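Local coordinates for protein putative phosphosugar isomerases (PDB 3FKJ) that probably binds a phosphosugar or a related carbohydrate derivative and isomerises it, at residues G192-V197 / V320-N325; L266-G271 / L293-K298; K155-L160 / C313-N318; G184-V189 / Q302-D307. All coordinates share one frame; numbering follows the deposited sequence.

The four contacts gather around helix 313-331 and the loop that leads into it. Contacts 1 and 3 share this helix, and contacts 1 and 4 share helix 186-196. The strand pair of contact 2, centred about 13 Å from the centre of contact 1, packs against the same helix: H317 NE2 of contact 3 lies 2.9 Å from Q268 O of contact 2, a probable hydrogen bond. Contacts 3 and 4, also about 13 Å apart at their centres, touch where F186 CZ meets L315 CB at 3.6 Å. A thiocyanate ion, probably from the crystallisation liquor, binds in contact 3, and the F186 side chain comes within about 4 Å of it.

Contact 1 (G192-V197 / V320-N325); sequences GAQRQV and VLDVYN
V197, the residue after Q196 of helix 186-196, pushes its two methyl groups among V320, V323 and Y324 of helix 313-331, in a buried helix-helix packing that runs roughly parallel. The segment axes cross at -26° and approach to 8.9 Å, a separation that compact, branched side chains bridge well. Packing is closest where the smallest residue sits: A193 CB presses on V320 CG2 at 3.5 Å, tighter than usual van der Waals contact, and alanine adds no bulk beyond that methyl. V197 divides its branches. CG1 meets V320 CG1 at 3.9 Å, while CG2, set between the backbone N and the carbonyl carbon, reaches V323 CG1 at 3.7 Å. The tyrosine lies nearly at right angles to V197, so that Y324 CE1 stands 3.8 Å from V197 CB. Its hydroxyl is hydrogen-bonded to D200, so its polar end is satisfied while the ring carbons lie against V197. The other flank is looser and more polar. Here the methylenes of Q194 rest on V323, with CB 3.9 Å from V323 CG2, and the chain beyond runs out extended, carrying its amide past the valine. Q194 NE2 also donates to the backbone O of C319. Near the partly exposed D322 a water spans the two helices, accepting from Q194 NE2 at 2.9 Å and donating to D322 OD2 at 2.7 Å.

Contact 2 (L266-G271 / L293-K298); sequences LLQSSG and LIDADK
A parallel beta pairing, the meeting of the two strands of a beta-alpha-beta unit, sets L266, L267 and Q268 beside L293, I294 and D295. The backbones alternate as parallel strands do. I294 N donates to L266 O at 3.0 Å, nearly straight at 173°, and I294 O then accepts from Q268 N along a more bent path. Past the last paired residue, A296 N donates to Q268 O, also at 3.0 Å, carrying the bonding beyond the strand. On one face L266 and L293 lie side by side, CD2 to CD1 at 3.7 Å; leucine suits the buried L266 position, against I281, while L293 lies on the outer strand and is partly exposed. Q268 projects from the same face, its chain extended and CG anti to its backbone N (chi1 -176°). Its OE1 lies 3.5 Å from L293 CD1, and its amide plane is turned 27° from the carboxylate of D295. Q268 NE2 is bonded to D278, and D295 OD1 forms a salt bridge with R274. D295 OD1 also receives D297 N at 3.1 Å from above the carboxylate plane, forming an Asx turn where the strand ends. D297 brings OD1 to 3.5 Å from S270 CB, while Q302 NE2 donates to that oxygen. A water links G271 N to D297 OD2. Strand 290-295 ends this four-stranded parallel sheet within the chain. Helix 274-286 covers the L266 and Q268 side, and helix 313-331 lies against L267 and I294.

Contact 3 (K155-L160 / C313-N318); sequences KAAYSL and CGLLHN. With SCN (thiocyanate ion), chain C.
L315 of helix 313-331 makes most of the reach to helix 155-170, and it meets A156, A157 and L160 on an antiparallel neighbour. The segment axes run at 175° and approach to 9.9 Å; one long side chain spans the gap while alanines receive it. With CG anti to the carbonyl carbon (chi1 -66°), the leucine sends its fork across. The CD2 branch lands on A156 CB at 3.3 Å, a very tight carbon pair, while CD1 turns along the helix to L160 CD2 at 4.2 Å and lies near A157 CB at 4.4 Å. A turn later comes N318, whose ND2 approaches A156 CB at 3.6 Å. The same amide nitrogen donates to the thiocyanate N at 3.2 Å, with an angle of 157° at the hydrogen. The ion thus stands between the helices, its nitrogen on the asparagine and its sulfur 3.7 Å from L315 CD2, an apolar neighbour suited to the softer end. The asparagine amide offers a neutral N-H that the anion, probably from the crystallisation liquor, uses here. In the facing helix S159 folds its hydroxyl back to A156 O at 2.6 Å, and its OG is also hydrogen-bonded to G58 N and G54 O. P57, at the start of helix 56-65, touches both S159 and L315, and F61 of that helix touches L160. Helix 223-238 also meets N318, through A225 and Q228.

Contact 4 (G184-V189 / Q302-D307); sequences GRFSDV and QDLSTD
R185 reaches across to the backbone of L304 and grips one carbonyl oxygen with two nitrogens. NE donates to L304 O at 3.1 Å and NH2 donates to the same oxygen at 2.9 Å, so the guanidinium engages side-on, with the oxygen almost in its plane. The two donors meet the carbonyl differently: NH2 comes nearly head-on to it, at a C=O...N angle of 160°, whereas NE stands above the carbonyl plane. A bend at chi3 (-75°) brings the end of the arginine round to this position. NH2 is also hydrogen-bonded to S181 OG, which would further fix the rotation of the group. Arginine suits the place because it supplies several N-H groups in one plane while its aliphatic stem packs on L304, CB lying 3.9 Å from L304 CD2. L304 supplies the apolar centre of the contact. Its CD2 comes within 3.6 Å of F186 CA and 3.8 Å of V189 CG2, while CD1 approaches the edge of the F186 ring at CD1, 3.8 Å away. V189 CG2 also rests on the CB of D303, whose carboxylate belongs to an exposed residue. Further along, S305 OG accepts from D307 N at 2.9 Å and is also bonded to V308 N and E178 OE2, so three groups share that hydroxyl. R185 ties the loop between strand 290-295 and helix 313-331 to the residue just before helix 186-196, while S305 ties it to E178 of helix 176-184. The recognised features are a side-on, two-nitrogen arginine-carbonyl bond and an ST turn at S305 in this strand-to-helix loop.

Contact 1 (G192-V197 / V320-N325)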
loop_
_atom_site.group_PDB
_atom_site.type_symbol
_atom_site.label_atom_id
_atom_site.label_comp_id
_atom_site.label_asym_id
_atom_site.label_seq_id
_atom_site.Cartn_x
_atom_site.Cartn_y
_atom_site.Cartn_z
ATOM N N GLY A 192 6.338 9.363 -28.299
ATOM C CA GLY A 192 7.767 9.115 -28.477
ATOM C C GLY A 192 8.321 7.933 -27.684
ATOM O O GLY A 192 9.180 7.200 -28.166
ATOM N N ALA A 193 7.828 7.756 -26.469
ATOM C CA ALA A 193 8.251 6.660 -25.591
ATOM C C ALA A 193 7.759 5.291 -26.099
ATOM O O ALA A 193 8.522 4.305 -26.135
ATOM C CB ALA A 193 7.737 6.905 -24.128
ATOM N N GLN A 194 6.483 5.234 -26.474
ATOM C CA GLN A 194 5.907 4.011 -26.996
ATOM C C GLN A 194 6.601 3.564 -28.293
ATOM O O GLN A 194 6.827 2.352 -28.515
ATOM C CB GLN A 194 4.412 4.190 -27.218
ATOM C CG GLN A 194 3.613 4.237 -25.935
ATOM C CD GLN A 194 2.128 4.311 -26.175
ATOM O OE1 GLN A 194 1.684 4.764 -27.239
ATOM N NE2 GLN A 194 1.344 3.880 -25.185
ATOM N N ARG A 195 6.942 4.520 -29.152
ATOM C CA ARG A 195 7.681 4.190 -30.360
ATOM C C ARG A 195 9.089 3.693 -30.017
ATOM O O ARG A 195 9.543 2.689 -30.520
ATOM C CB ARG A 195 7.770 5.400 -31.281
ATOM C CG ARG A 195 8.394 5.082 -32.650
ATOM C CD ARG A 195 9.177 6.265 -33.199
ATOM N NE ARG A 195 8.455 7.529 -33.023
ATOM C CZ ARG A 195 8.691 8.439 -32.077
ATOM N NH1 ARG A 195 9.649 8.254 -31.160
ATOM N NH2 ARG A 195 7.950 9.549 -32.043
ATOM N N GLN A 196 9.773 4.417 -29.156
ATOM C CA GLN A 196 11.117 4.058 -28.722
ATOM C C GLN A 196 11.269 2.640 -28.146
ATOM O O GLN A 196 12.334 2.046 -28.278
ATOM C CB GLN A 196 11.566 5.106 -27.705
ATOM C CG GLN A 196 12.922 4.924 -27.070
ATOM C CD GLN A 196 13.292 6.124 -26.206
ATOM O OE1 GLN A 196 12.543 7.114 -26.120
ATOM N NE2 GLN A 196 14.448 6.045 -25.561
ATOM N N VAL A 197 10.225 2.084 -27.517
ATOM C CA VAL A 197 10.355 0.779 -26.833
ATOM C C VAL A 197 9.932 -0.453 -27.659
ATOM O O VAL A 197 10.026 -1.581 -27.159
ATOM C CB VAL A 197 9.572 0.759 -25.515
ATOM C CG1 VAL A 197 9.996 1.933 -24.639
ATOM C CG2 VAL A 197 8.091 0.770 -25.776
ATOM N N VAL A 320 3.818 3.223 -21.365
ATOM C CA VAL A 320 4.929 2.522 -22.010
ATOM C C VAL A 320 4.733 1.012 -21.870
ATOM O O VAL A 320 5.021 0.256 -22.798
ATOM C CB VAL A 320 6.300 2.984 -21.425
ATOM C CG1 VAL A 320 7.395 1.950 -21.680
ATOM C CG2 VAL A 320 6.691 4.375 -21.996
ATOM N N LEU A 321 4.205 0.590 -20.714
ATOM C CA LEU A 321 3.932 -0.819 -20.429
ATOM C C LEU A 321 2.933 -1.455 -21.385
ATOM O O LEU A 321 3.024 -2.653 -21.636
ATOM C CB LEU A 321 3.472 -1.015 -18.948
ATOM C CG LEU A 321 4.566 -1.027 -17.873
ATOM C CD1 LEU A 321 3.978 -0.880 -16.468
ATOM C CD2 LEU A 321 5.432 -2.286 -17.990
ATOM N N ASP A 322 1.996 -0.675 -21.929
ATOM C CA ASP A 322 1.036 -1.191 -22.931
ATOM C C ASP A 322 1.764 -1.905 -24.044
ATOM O O ASP A 322 1.277 -2.920 -24.556
ATOM C CB ASP A 322 0.171 -0.079 -23.538
ATOM C CG ASP A 322 -1.015 0.325 -22.649
ATOM O OD1 ASP A 322 -1.391 -0.437 -21.742
ATOM O OD2 ASP A 322 -1.595 1.409 -22.871
ATOM N N VAL A 323 2.946 -1.393 -24.384
ATOM C CA VAL A 323 3.734 -1.935 -25.501
ATOM C C VAL A 323 4.329 -3.275 -25.087
ATOM O O VAL A 323 4.180 -4.256 -25.795
ATOM C CB VAL A 323 4.847 -0.931 -26.004
ATOM C CG1 VAL A 323 5.633 -1.520 -27.208
ATOM C CG2 VAL A 323 4.228 0.447 -26.328
ATOM N N TYR A 324 4.961 -3.323 -23.913
ATOM C CA TYR A 324 5.534 -4.565 -23.433
ATOM C C TYR A 324 4.452 -5.615 -23.208
ATOM O O TYR A 324 4.660 -6.766 -23.534
ATOM C CB TYR A 324 6.308 -4.346 -22.144
ATOM C CG TYR A 324 7.572 -3.563 -22.328
ATOM C CD1 TYR A 324 7.552 -2.179 -22.315
ATOM C CD2 TYR A 324 8.789 -4.208 -22.512
ATOM C CE1 TYR A 324 8.710 -1.444 -22.493
ATOM C CE2 TYR A 324 9.947 -3.484 -22.676
ATOM C CZ TYR A 324 9.908 -2.095 -22.667
ATOM O OH TYR A 324 11.068 -1.344 -22.831
ATOM N N ASN A 325 3.311 -5.199 -22.648
ATOM C CA ASN A 325 2.181 -6.098 -22.379
ATOM C C ASN A 325 1.581 -6.779 -23.596
ATOM O O ASN A 325 1.225 -7.965 -23.522
ATOM C CB ASN A 325 1.066 -5.400 -21.612
ATOM C CG ASN A 325 1.520 -4.864 -20.289
ATOM O OD1 ASN A 325 2.574 -5.237 -19.795
ATOM N ND2 ASN A 325 0.732 -3.971 -19.707
HETATM O O HOH W 1 -1.471 3.298 -24.824
#

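Contact 2 (L266-G271 / L293-K298)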
loop_
_atom_site.group_PDB
_atom_site.type_symbol
_atom_site.label_atom_id
_atom_site.label_comp_id
_atom_site.label_asym_id
_atom_site.label_seq_id
_atom_site.Cartn_x
_atom_site.Cartn_y
_atom_site.Cartn_z
ATOM N N LEU A 266 11.734 -3.491 -13.136
ATOM C CA LEU A 266 11.890 -2.251 -12.378
ATOM C C LEU A 266 11.413 -1.100 -13.233
ATOM O O LEU A 266 11.894 -0.892 -14.336
ATOM C CB LEU A 266 13.336 -2.016 -11.931
ATOM C CG LEU A 266 13.700 -0.700 -11.198
ATOM C CD1 LEU A 266 13.014 -0.638 -9.857
ATOM C CD2 LEU A 266 15.190 -0.589 -11.002
ATOM N N LEU A 267 10.427 -0.383 -12.714
ATOM C CA LEU A 267 9.952 0.863 -13.300
ATOM C C LEU A 267 10.643 1.984 -12.581
ATOM O O LEU A 267 10.166 2.434 -11.558
ATOM C CB LEU A 267 8.443 0.991 -13.142
ATOM C CG LEU A 267 7.611 -0.194 -13.662
ATOM C CD1 LEU A 267 6.199 0.191 -13.547
ATOM C CD2 LEU A 267 7.959 -0.567 -15.098
ATOM N N GLN A 268 11.787 2.388 -13.127
ATOM C CA GLN A 268 12.661 3.403 -12.539
ATOM C C GLN A 268 12.121 4.826 -12.802
ATOM O O GLN A 268 11.608 5.134 -13.890
ATOM C CB GLN A 268 14.101 3.270 -13.087
ATOM C CG GLN A 268 15.103 4.224 -12.456
ATOM C CD GLN A 268 16.545 3.928 -12.819
ATOM O OE1 GLN A 268 16.824 3.323 -13.857
ATOM N NE2 GLN A 268 17.477 4.360 -11.959
ATOM N N SER A 269 12.254 5.662 -11.775
ATOM C CA SER A 269 11.743 7.017 -11.785
ATOM C C SER A 269 12.861 8.036 -11.966
ATOM O O SER A 269 14.052 7.764 -11.669
ATOM C CB SER A 269 11.056 7.346 -10.445
ATOM O OG SER A 269 9.959 6.504 -10.176
ATOM N N SER A 270 12.467 9.215 -12.450
ATOM C CA SER A 270 13.294 10.395 -12.338
ATOM C C SER A 270 13.115 10.975 -10.943
ATOM O O SER A 270 12.243 10.556 -10.167
ATOM C CB SER A 270 12.873 11.441 -13.377
ATOM O OG SER A 270 11.642 12.041 -12.997
ATOM N N GLY A 271 13.902 11.988 -10.643
ATOM C CA GLY A 271 13.693 12.751 -9.465
ATOM C C GLY A 271 14.113 12.047 -8.201
ATOM O O GLY A 271 15.030 11.224 -8.197
ATOM N N LEU A 293 14.731 -3.376 -17.137
ATOM C CA LEU A 293 14.686 -2.010 -16.671
ATOM C C LEU A 293 13.837 -1.177 -17.623
ATOM O O LEU A 293 14.038 -1.213 -18.821
ATOM C CB LEU A 293 16.105 -1.449 -16.582
ATOM C CG LEU A 293 16.280 -0.053 -15.972
ATOM C CD1 LEU A 293 15.638 0.087 -14.589
ATOM C CD2 LEU A 293 17.760 0.254 -15.928
ATOM N N ILE A 294 12.868 -0.446 -17.089
ATOM C CA ILE A 294 12.152 0.571 -17.868
ATOM C C ILE A 294 12.335 1.901 -17.150
ATOM O O ILE A 294 11.795 2.110 -16.072
ATOM C CB ILE A 294 10.664 0.211 -18.026
ATOM C CG1 ILE A 294 10.543 -1.197 -18.674
ATOM C CG2 ILE A 294 9.965 1.279 -18.857
ATOM C CD1 ILE A 294 9.144 -1.752 -18.773
ATOM N N ASP A 295 13.122 2.794 -17.758
ATOM C CA ASP A 295 13.565 4.012 -17.091
ATOM C C ASP A 295 12.817 5.227 -17.618
ATOM O O ASP A 295 12.948 5.563 -18.802
ATOM C CB ASP A 295 15.081 4.200 -17.298
ATOM C CG ASP A 295 15.640 5.408 -16.524
ATOM O OD1 ASP A 295 14.868 6.071 -15.773
ATOM O OD2 ASP A 295 16.856 5.685 -16.650
ATOM N N ALA A 296 12.066 5.912 -16.739
ATOM C CA ALA A 296 11.330 7.118 -17.167
ATOM C C ALA A 296 12.258 8.171 -17.797
ATOM O O ALA A 296 11.917 8.773 -18.818
ATOM C CB ALA A 296 10.541 7.718 -16.023
ATOM N N ASP A 297 13.426 8.379 -17.183
ATOM C CA ASP A 297 14.391 9.388 -17.648
ATOM C C ASP A 297 14.925 9.151 -19.052
ATOM O O ASP A 297 15.301 10.105 -19.714
ATOM C CB ASP A 297 15.575 9.519 -16.675
ATOM C CG ASP A 297 15.537 10.814 -15.853
ATOM O OD1 ASP A 297 14.859 11.771 -16.285
ATOM O OD2 ASP A 297 16.200 10.878 -14.781
ATOM N N LYS A 298 14.980 7.899 -19.494
ATOM C CA LYS A 298 15.405 7.569 -20.854
ATOM C C LYS A 298 14.274 7.760 -21.845
ATOM O O LYS A 298 14.508 7.921 -23.030
ATOM C CB LYS A 298 15.913 6.123 -20.950
ATOM C CG LYS A 298 17.417 5.956 -20.855
ATOM C CD LYS A 298 18.021 6.781 -19.728
ATOM C CE LYS A 298 19.481 6.424 -19.493
ATOM N NZ LYS A 298 20.023 7.095 -18.275
HETATM O O HOH W 2 16.356 12.199 -12.427
#

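Contact 3 (K155-L160 / C313-N318)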
loop_
_atom_site.group_PDB
_atom_site.type_symbol
_atom_site.label_atom_id
_atom_site.label_comp_id
_atom_site.label_asym_id
_atom_site.label_seq_id
_atom_site.Cartn_x
_atom_site.Cartn_y
_atom_site.Cartn_z
ATOM N N LYS A 155 -7.710 7.897 -17.198
ATOM C CA LYS A 155 -8.123 7.741 -15.780
ATOM C C LYS A 155 -7.040 8.166 -14.798
ATOM O O LYS A 155 -7.314 8.951 -13.917
ATOM C CB LYS A 155 -8.504 6.288 -15.507
ATOM C CG LYS A 155 -9.118 6.011 -14.145
ATOM C CD LYS A 155 -9.600 4.560 -14.010
ATOM C CE LYS A 155 -8.488 3.536 -13.885
ATOM N NZ LYS A 155 -9.019 2.140 -14.122
ATOM N N ALA A 156 -5.810 7.667 -14.966
ATOM C CA ALA A 156 -4.725 7.995 -14.041
ATOM C C ALA A 156 -4.318 9.448 -14.155
ATOM O O ALA A 156 -3.993 10.073 -13.128
ATOM C CB ALA A 156 -3.509 7.074 -14.256
ATOM N N ALA A 157 -4.332 9.990 -15.391
ATOM C CA ALA A 157 -4.043 11.402 -15.624
ATOM C C ALA A 157 -4.979 12.311 -14.789
ATOM O O ALA A 157 -4.552 13.307 -14.241
ATOM C CB ALA A 157 -4.153 11.740 -17.107
ATOM N N TYR A 158 -6.260 11.960 -14.723
ATOM C CA TYR A 158 -7.247 12.754 -13.983
ATOM C C TYR A 158 -6.961 12.766 -12.477
ATOM O O TYR A 158 -7.283 13.735 -11.792
ATOM C CB TYR A 158 -8.663 12.250 -14.276
ATOM C CG TYR A 158 -9.375 12.985 -15.401
ATOM C CD1 TYR A 158 -9.948 14.231 -15.194
ATOM C CD2 TYR A 158 -9.486 12.428 -16.657
ATOM C CE1 TYR A 158 -10.633 14.896 -16.216
ATOM C CE2 TYR A 158 -10.140 13.086 -17.673
ATOM C CZ TYR A 158 -10.707 14.325 -17.451
ATOM O OH TYR A 158 -11.364 14.954 -18.476
ATOM N N SER A 159 -6.322 11.712 -11.969
ATOM C CA SER A 159 -5.914 11.713 -10.567
ATOM C C SER A 159 -4.954 12.885 -10.348
ATOM O O SER A 159 -5.014 13.534 -9.309
ATOM C CB SER A 159 -5.288 10.371 -10.102
ATOM O OG SER A 159 -3.957 10.187 -10.561
ATOM N N LEU A 160 -4.089 13.164 -11.336
ATOM C CA LEU A 160 -3.067 14.193 -11.158
ATOM C C LEU A 160 -3.677 15.571 -11.393
ATOM O O LEU A 160 -3.362 16.509 -10.679
ATOM C CB LEU A 160 -1.841 13.946 -12.049
ATOM C CG LEU A 160 -0.649 14.918 -11.855
ATOM C CD1 LEU A 160 -0.147 15.022 -10.431
ATOM C CD2 LEU A 160 0.479 14.582 -12.783
ATOM N N CYS A 313 5.970 10.278 -13.815
ATOM C CA CYS A 313 6.632 8.983 -14.022
ATOM C C CYS A 313 5.653 7.811 -14.018
ATOM O O CYS A 313 5.765 6.945 -14.859
ATOM C CB CYS A 313 7.739 8.736 -13.002
ATOM S SG CYS A 313 9.218 9.715 -13.340
ATOM N N GLY A 314 4.691 7.800 -13.101
ATOM C CA GLY A 314 3.744 6.685 -13.028
ATOM C C GLY A 314 2.874 6.637 -14.272
ATOM O O GLY A 314 2.676 5.595 -14.855
ATOM N N LEU A 315 2.343 7.792 -14.652
ATOM C CA LEU A 315 1.544 7.933 -15.859
ATOM C C LEU A 315 2.291 7.496 -17.118
ATOM O O LEU A 315 1.764 6.777 -17.952
ATOM C CB LEU A 315 1.110 9.378 -16.020
ATOM C CG LEU A 315 0.158 9.980 -14.998
ATOM C CD1 LEU A 315 -0.126 11.410 -15.409
ATOM C CD2 LEU A 315 -1.122 9.181 -14.917
ATOM N N LEU A 316 3.544 7.896 -17.229
ATOM C CA LEU A 316 4.334 7.443 -18.370
ATOM C C LEU A 316 4.539 5.922 -18.387
ATOM O O LEU A 316 4.420 5.300 -19.461
ATOM C CB LEU A 316 5.676 8.181 -18.404
ATOM C CG LEU A 316 6.634 7.840 -19.548
ATOM C CD1 LEU A 316 6.054 8.208 -20.903
ATOM C CD2 LEU A 316 7.940 8.565 -19.309
ATOM N N HIS A 317 4.893 5.329 -17.232
ATOM C CA HIS A 317 5.087 3.880 -17.172
ATOM C C HIS A 317 3.804 3.155 -17.577
ATOM O O HIS A 317 3.875 2.242 -18.345
ATOM C CB HIS A 317 5.520 3.397 -15.773
ATOM C CG HIS A 317 6.950 3.701 -15.429
ATOM N ND1 HIS A 317 8.018 3.186 -16.129
ATOM C CD2 HIS A 317 7.483 4.458 -14.439
ATOM C CE1 HIS A 317 9.143 3.619 -15.590
ATOM N NE2 HIS A 317 8.848 4.398 -14.570
ATOM N N ASN A 318 2.633 3.569 -17.069
ATOM C CA ASN A 318 1.370 2.930 -17.437
ATOM C C ASN A 318 1.267 2.843 -18.974
ATOM O O ASN A 318 0.937 1.806 -19.531
ATOM C CB ASN A 318 0.138 3.728 -16.938
ATOM C CG ASN A 318 -0.132 3.637 -15.428
ATOM O OD1 ASN A 318 0.406 2.807 -14.687
ATOM N ND2 ASN A 318 -1.051 4.490 -14.983
HETATM S S SCN C . -1.786 8.533 -18.468
HETATM C C SCN C . -2.209 6.913 -17.890
HETATM N N SCN C . -2.491 5.855 -17.483
#

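Contact 4 (G184-V189 / Q302-D307)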
loop_
_atom_site.group_PDB
_atom_site.type_symbol
_atom_site.label_atom_id
_atom_site.label_comp_id
_atom_site.label_asym_id
_atom_site.label_seq_id
_atom_site.Cartn_x
_atom_site.Cartn_y
_atom_site.Cartn_z
ATOM N N GLY A 184 0.731 19.502 -21.156
ATOM C CA GLY A 184 0.549 19.845 -22.573
ATOM C C GLY A 184 1.556 19.169 -23.490
ATOM O O GLY A 184 1.321 19.052 -24.697
ATOM N N ARG A 185 2.677 18.736 -22.916
ATOM C CA ARG A 185 3.730 18.048 -23.645
ATOM C C ARG A 185 3.619 16.536 -23.513
ATOM O O ARG A 185 4.383 15.778 -24.127
ATOM C CB ARG A 185 5.101 18.504 -23.149
ATOM C CG ARG A 185 5.517 19.848 -23.696
ATOM C CD ARG A 185 6.947 20.173 -23.329
ATOM N NE ARG A 185 7.061 20.568 -21.932
ATOM C CZ ARG A 185 6.678 21.748 -21.446
ATOM N NH1 ARG A 185 6.133 22.672 -22.238
ATOM N NH2 ARG A 185 6.830 22.008 -20.151
ATOM N N PHE A 186 2.652 16.100 -22.729
ATOM C CA PHE A 186 2.640 14.725 -22.268
ATOM C C PHE A 186 2.325 13.762 -23.409
ATOM O O PHE A 186 2.943 12.699 -23.497
ATOM C CB PHE A 186 1.652 14.543 -21.121
ATOM C CG PHE A 186 1.699 13.167 -20.500
ATOM C CD1 PHE A 186 2.895 12.661 -19.969
ATOM C CD2 PHE A 186 0.559 12.369 -20.447
ATOM C CE1 PHE A 186 2.944 11.384 -19.358
ATOM C CE2 PHE A 186 0.612 11.098 -19.876
ATOM C CZ PHE A 186 1.811 10.607 -19.328
ATOM N N SER A 187 1.376 14.140 -24.267
ATOM C CA SER A 187 0.973 13.274 -25.372
ATOM C C SER A 187 2.133 12.998 -26.310
ATOM O O SER A 187 2.309 11.858 -26.744
ATOM C CB SER A 187 -0.174 13.869 -26.184
ATOM O OG SER A 187 -0.476 13.035 -27.299
ATOM N N ASP A 188 2.921 14.034 -26.612
ATOM C CA ASP A 188 4.106 13.864 -27.451
ATOM C C ASP A 188 5.144 12.978 -26.794
ATOM O O ASP A 188 5.739 12.126 -27.465
ATOM C CB ASP A 188 4.751 15.208 -27.788
ATOM C CG ASP A 188 3.924 16.015 -28.812
ATOM O OD1 ASP A 188 2.927 15.475 -29.432
ATOM O OD2 ASP A 188 4.257 17.222 -28.911
ATOM N N VAL A 189 5.355 13.161 -25.490
ATOM C CA VAL A 189 6.291 12.300 -24.754
ATOM C C VAL A 189 5.793 10.836 -24.746
ATOM O O VAL A 189 6.570 9.917 -25.047
ATOM C CB VAL A 189 6.618 12.857 -23.332
ATOM C CG1 VAL A 189 7.224 11.770 -22.420
ATOM C CG2 VAL A 189 7.574 14.053 -23.451
ATOM N N GLN A 302 12.430 14.113 -18.918
ATOM C CA GLN A 302 13.136 15.398 -18.834
ATOM C C GLN A 302 12.579 16.390 -19.838
ATOM O O GLN A 302 12.657 17.593 -19.612
ATOM C CB GLN A 302 14.661 15.277 -19.006
ATOM C CG GLN A 302 15.438 14.676 -17.796
ATOM C CD GLN A 302 15.006 15.220 -16.396
ATOM O OE1 GLN A 302 15.185 16.404 -16.080
ATOM N NE2 GLN A 302 14.469 14.328 -15.554
ATOM N N ASP A 303 11.993 15.877 -20.916
ATOM C CA ASP A 303 11.282 16.698 -21.893
ATOM C C ASP A 303 9.957 17.251 -21.386
ATOM O O ASP A 303 9.462 18.210 -21.931
ATOM C CB ASP A 303 11.002 15.903 -23.172
ATOM C CG ASP A 303 12.262 15.337 -23.805
ATOM O OD1 ASP A 303 13.336 15.957 -23.661
ATOM O OD2 ASP A 303 12.161 14.263 -24.441
ATOM N N LEU A 304 9.348 16.642 -20.378
ATOM C CA LEU A 304 8.124 17.210 -19.791
ATOM C C LEU A 304 8.443 18.469 -18.985
ATOM O O LEU A 304 7.772 19.493 -19.106
ATOM C CB LEU A 304 7.413 16.196 -18.879
ATOM C CG LEU A 304 6.696 15.051 -19.580
ATOM C CD1 LEU A 304 6.093 14.113 -18.562
ATOM C CD2 LEU A 304 5.638 15.590 -20.544
ATOM N N SER A 305 9.479 18.382 -18.164
ATOM C CA SER A 305 9.806 19.437 -17.222
ATOM C C SER A 305 11.022 18.975 -16.455
ATOM O O SER A 305 11.062 17.825 -15.955
ATOM C CB SER A 305 8.650 19.667 -16.228
ATOM O OG SER A 305 9.025 20.524 -15.166
ATOM N N THR A 306 11.991 19.873 -16.327
ATOM C CA THR A 306 13.127 19.638 -15.456
ATOM C C THR A 306 12.743 19.912 -13.990
ATOM O O THR A 306 13.505 19.574 -13.093
ATOM C CB THR A 306 14.314 20.519 -15.881
ATOM O OG1 THR A 306 13.910 21.895 -15.868
ATOM C CG2 THR A 306 14.798 20.123 -17.297
ATOM N N ASP A 307 11.561 20.503 -13.764
ATOM C CA ASP A 307 11.090 20.891 -12.422
ATOM C C ASP A 307 10.223 19.821 -11.765
ATOM O O ASP A 307 10.495 19.408 -10.641
ATOM C CB ASP A 307 10.242 22.184 -12.474
ATOM C CG ASP A 307 11.047 23.432 -12.866
ATOM O OD1 ASP A 307 12.175 23.294 -13.390
ATOM O OD2 ASP A 307 10.531 24.561 -12.660
#